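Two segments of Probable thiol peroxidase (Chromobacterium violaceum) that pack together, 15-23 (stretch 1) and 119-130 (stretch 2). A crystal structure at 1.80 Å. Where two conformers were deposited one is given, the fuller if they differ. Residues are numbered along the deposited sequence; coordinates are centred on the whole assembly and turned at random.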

# COMPACT_ATOMS: atom_id res chain seq x y z
N LEU A 15 11.19 15.07 9.07
CA LEU A 15 11.62 14.11 8.07
C LEU A 15 11.87 14.78 6.73
O LEU A 15 11.04 15.61 6.28
CB LEU A 15 10.55 13.04 7.90
CG LEU A 15 10.11 12.33 9.19
CD1 LEU A 15 8.93 11.35 8.88
CD2 LEU A 15 11.31 11.66 9.97
N PRO A 16 12.98 14.45 6.09
CA PRO A 16 13.14 15.01 4.72
C PRO A 16 12.15 14.51 3.73
O PRO A 16 11.63 13.37 3.86
CB PRO A 16 14.56 14.57 4.31
CG PRO A 16 15.20 13.89 5.57
CD PRO A 16 14.04 13.49 6.44
N VAL A 17 11.82 15.38 2.78
CA VAL A 17 10.98 15.04 1.64
C VAL A 17 11.84 15.31 0.43
O VAL A 17 12.44 16.38 0.30
CB VAL A 17 9.71 15.87 1.62
CG1 VAL A 17 8.77 15.48 0.43
CG2 VAL A 17 8.97 15.71 3.01
N ILE A 18 11.88 14.33 -0.47
CA ILE A 18 12.84 14.24 -1.52
C ILE A 18 12.20 14.33 -2.91
O ILE A 18 11.13 13.78 -3.13
CB ILE A 18 13.59 12.87 -1.43
CG1 ILE A 18 14.28 12.70 -0.07
CG2 ILE A 18 14.61 12.82 -2.54
CD1 ILE A 18 15.23 13.80 0.22
N GLY A 19 12.91 14.97 -3.84
CA GLY A 19 12.48 15.04 -5.23
C GLY A 19 12.11 16.46 -5.61
O GLY A 19 12.07 17.34 -4.76
N ASP A 20 11.75 16.66 -6.87
CA ASP A 20 11.40 17.97 -7.41
C ASP A 20 9.88 18.11 -7.45
O ASP A 20 9.19 17.54 -8.28
CB ASP A 20 11.93 18.10 -8.83
CG ASP A 20 13.47 18.16 -8.90
OD1 ASP A 20 14.12 18.48 -7.87
OD2 ASP A 20 14.02 17.93 -9.99
N PHE A 21 9.38 18.93 -6.56
CA PHE A 21 7.93 19.10 -6.43
C PHE A 21 7.50 20.07 -7.53
O PHE A 21 8.19 21.09 -7.76
CB PHE A 21 7.65 19.68 -5.04
CG PHE A 21 6.16 19.87 -4.76
CD1 PHE A 21 5.34 18.81 -4.69
CD2 PHE A 21 5.66 21.13 -4.51
CE1 PHE A 21 4.02 18.99 -4.41
CE2 PHE A 21 4.33 21.33 -4.24
CZ PHE A 21 3.51 20.25 -4.19
N PRO A 22 6.44 19.73 -8.28
CA PRO A 22 5.99 20.63 -9.37
C PRO A 22 5.61 22.03 -8.90
O PRO A 22 5.07 22.21 -7.78
CB PRO A 22 4.78 19.93 -9.97
CG PRO A 22 5.01 18.49 -9.64
CD PRO A 22 5.61 18.50 -8.26
N ARG A 23 5.94 23.00 -9.74
CA ARG A 23 5.73 24.42 -9.44
C ARG A 23 4.79 25.05 -10.43
O ARG A 23 4.58 24.53 -11.53
CB ARG A 23 7.05 25.18 -9.49
CG ARG A 23 8.00 24.81 -8.37
CD ARG A 23 9.18 25.78 -8.32
NE ARG A 23 10.43 25.05 -8.14
CZ ARG A 23 11.63 25.56 -8.39
NH1 ARG A 23 11.76 26.81 -8.78
NH2 ARG A 23 12.70 24.80 -8.20
N PHE A 119 6.98 7.30 -8.79
CA PHE A 119 6.10 8.44 -8.70
C PHE A 119 6.58 9.39 -7.58
O PHE A 119 6.65 10.60 -7.77
CB PHE A 119 4.69 7.97 -8.30
CG PHE A 119 3.79 9.09 -7.93
CD1 PHE A 119 3.13 9.82 -8.92
CD2 PHE A 119 3.62 9.45 -6.62
CE1 PHE A 119 2.34 10.87 -8.58
CE2 PHE A 119 2.85 10.50 -6.30
CZ PHE A 119 2.19 11.22 -7.29
N HIS A 120 6.89 8.84 -6.42
CA HIS A 120 7.24 9.69 -5.27
C HIS A 120 8.39 10.66 -5.57
O HIS A 120 8.30 11.84 -5.30
CB HIS A 120 7.64 8.87 -4.04
CG HIS A 120 6.61 7.91 -3.51
ND1 HIS A 120 5.89 7.02 -4.28
CD2 HIS A 120 6.31 7.60 -2.22
CE1 HIS A 120 5.10 6.30 -3.49
NE2 HIS A 120 5.37 6.61 -2.24
N LYS A 121 9.49 10.19 -6.13
CA LYS A 121 10.58 11.10 -6.36
C LYS A 121 10.21 12.09 -7.45
O LYS A 121 10.51 13.29 -7.35
CB LYS A 121 11.84 10.34 -6.70
CG LYS A 121 13.06 11.25 -6.78
CD LYS A 121 14.35 10.48 -6.38
CE LYS A 121 15.56 11.42 -6.40
NZ LYS A 121 16.85 10.67 -6.27
N ARG A 122 9.51 11.61 -8.49
CA ARG A 122 9.17 12.41 -9.66
C ARG A 122 8.23 13.56 -9.30
O ARG A 122 8.19 14.55 -10.01
CB ARG A 122 8.54 11.52 -10.78
CG ARG A 122 9.57 10.58 -11.53
CD ARG A 122 8.97 9.53 -12.57
NE ARG A 122 7.96 10.07 -13.49
CZ ARG A 122 8.20 10.91 -14.51
NH1 ARG A 122 9.43 11.32 -14.80
NH2 ARG A 122 7.19 11.31 -15.25
N TYR A 123 7.42 13.40 -8.23
CA TYR A 123 6.47 14.43 -7.76
C TYR A 123 6.98 15.15 -6.49
O TYR A 123 6.28 15.99 -5.94
CB TYR A 123 5.09 13.84 -7.50
CG TYR A 123 4.18 13.97 -8.73
CD1 TYR A 123 4.40 13.22 -9.84
CD2 TYR A 123 3.14 14.90 -8.76
CE1 TYR A 123 3.64 13.34 -10.98
CE2 TYR A 123 2.32 15.01 -9.89
CZ TYR A 123 2.58 14.25 -11.00
OH TYR A 123 1.81 14.36 -12.14
N GLY A 124 8.21 14.86 -6.08
CA GLY A 124 8.81 15.53 -4.89
C GLY A 124 8.10 15.28 -3.56
O GLY A 124 7.97 16.19 -2.71
N VAL A 125 7.66 14.04 -3.37
CA VAL A 125 6.90 13.68 -2.17
C VAL A 125 7.46 12.44 -1.51
O VAL A 125 6.77 11.81 -0.68
CB VAL A 125 5.37 13.58 -2.46
CG1 VAL A 125 4.73 14.97 -2.84
CG2 VAL A 125 5.00 12.52 -3.54
N LEU A 126 8.68 12.08 -1.86
CA LEU A 126 9.33 10.89 -1.30
C LEU A 126 9.83 11.11 0.14
O LEU A 126 10.64 11.98 0.36
CB LEU A 126 10.52 10.46 -2.18
CG LEU A 126 11.37 9.23 -1.72
CD1 LEU A 126 10.46 8.00 -1.61
CD2 LEU A 126 12.58 8.98 -2.62
N ILE A 127 9.41 10.25 1.04
CA ILE A 127 9.95 10.15 2.42
C ILE A 127 10.70 8.81 2.52
O ILE A 127 10.16 7.76 2.13
CB ILE A 127 8.81 10.24 3.49
CG1 ILE A 127 8.04 11.59 3.39
CG2 ILE A 127 9.36 10.11 4.93
CD1 ILE A 127 6.74 11.64 4.13
N THR A 128 11.96 8.84 2.96
CA THR A 128 12.68 7.59 3.19
C THR A 128 13.03 7.29 4.66
O THR A 128 13.61 6.23 4.92
CB THR A 128 14.01 7.57 2.42
OG1 THR A 128 14.79 8.69 2.85
CG2 THR A 128 13.79 7.63 0.88
N GLU A 129 12.75 8.21 5.60
CA GLU A 129 13.11 7.96 7.02
C GLU A 129 11.97 7.51 7.88
O GLU A 129 10.86 7.95 7.71
CB GLU A 129 13.67 9.23 7.66
CG GLU A 129 14.87 9.74 6.99
CD GLU A 129 15.63 10.75 7.82
OE1 GLU A 129 15.32 10.93 9.02
OE2 GLU A 129 16.57 11.35 7.25
N TYR A 130 12.29 6.66 8.86
CA TYR A 130 11.38 6.24 9.93
C TYR A 130 10.76 7.48 10.55
O TYR A 130 11.51 8.45 10.81
CB TYR A 130 12.18 5.47 11.05
CG TYR A 130 11.38 5.27 12.32
CD1 TYR A 130 10.41 4.27 12.40
CD2 TYR A 130 11.56 6.09 13.44
CE1 TYR A 130 9.63 4.11 13.54
CE2 TYR A 130 10.81 5.90 14.61
CZ TYR A 130 9.84 4.91 14.65
OH TYR A 130 9.05 4.69 15.77
O HOH W 1 13.06 10.99 4.30
O HOH W 2 12.21 14.76 -8.81

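Stretch 1 enters the contact at Leu15, whose CA-to-CB bond points toward stretch 2. Its CD2 atom lies 3.3 Å from Tyr130 O and its CD1 atom 4.2 Å from Ile127 CG2, so the leucine packs against both backbone and apolar side chain. At Pro16 the ring meets a carboxylate, with CG 3.3 Å from Glu129 OE2, while the carbonyl reaches stretch 2 through solvent. Water 1 donates to Pro16 O at 2.8 Å and accepts from Thr128 N at 2.8 Å, bridging two backbone groups that do not pair directly.

At Val17 the two stretches come closer, its CA lying 5.1 Å from Ile127 CA. Its CA approaches Leu126 O at 3.3 Å with an angle of 141° at the hydrogen, a CA-H...O contact, and its CG2 packs 4.2 Å from Ile127 CG1. The same Leu126 carbonyl takes the stronger interaction from the next residue: Ile18 N donates to Leu126 O at 2.8 Å, with an N-H...O angle of 148°. Leu126 N returns a bond to Ile18 O at 3.2 Å and 149°. This reciprocal pair defines a single antiparallel bridge, and it sets the two side chains next to each other, Ile18 CB lying 4.0 Å from Leu126 CB. Ile18 O also receives a CA-H...O contact from Gly124 CA at 3.4 Å; Val125 N, 3.5 Å from Ile18 O, is excluded as a donor by its poor angle and instead bonds His120 O at 3.0 Å within its own stretch.

The closest CA-CA pair in the register follows, Gly19 CA lying 3.7 Å from Gly124 CA. An ideal CB on Gly19 would fall 2.2 Å from Lys121 O, and one on Gly124 would fall 2.4 Å from Phe21 N; both are clashes. Backbone angles give independent evidence: those of Gly19 would jam a CB against the preceding carbonyl, and the positive phi of Gly124 favours glycine. With no side chain intervening, Gly19 CA makes a CA-H...O contact with Lys121 O at 3.4 Å. Lys121 O also accepts from Gly124 N at 3.1 Å and from water 2 at 2.7 Å; the water in turn accepts from Asp20 N at 2.8 Å, carrying the link one residue further.

Beyond this point Tyr123 O becomes the focus. Phe21 presents its ring edge to it, CD1 lying 3.2 Å from Tyr123 O, and Phe21 CA adds a CA-H...O contact to Tyr123 O at 3.6 Å and 161°. Pro22 ends the contact, its CG packing 4.1 Å from Tyr123 CD2; Arg23 makes none.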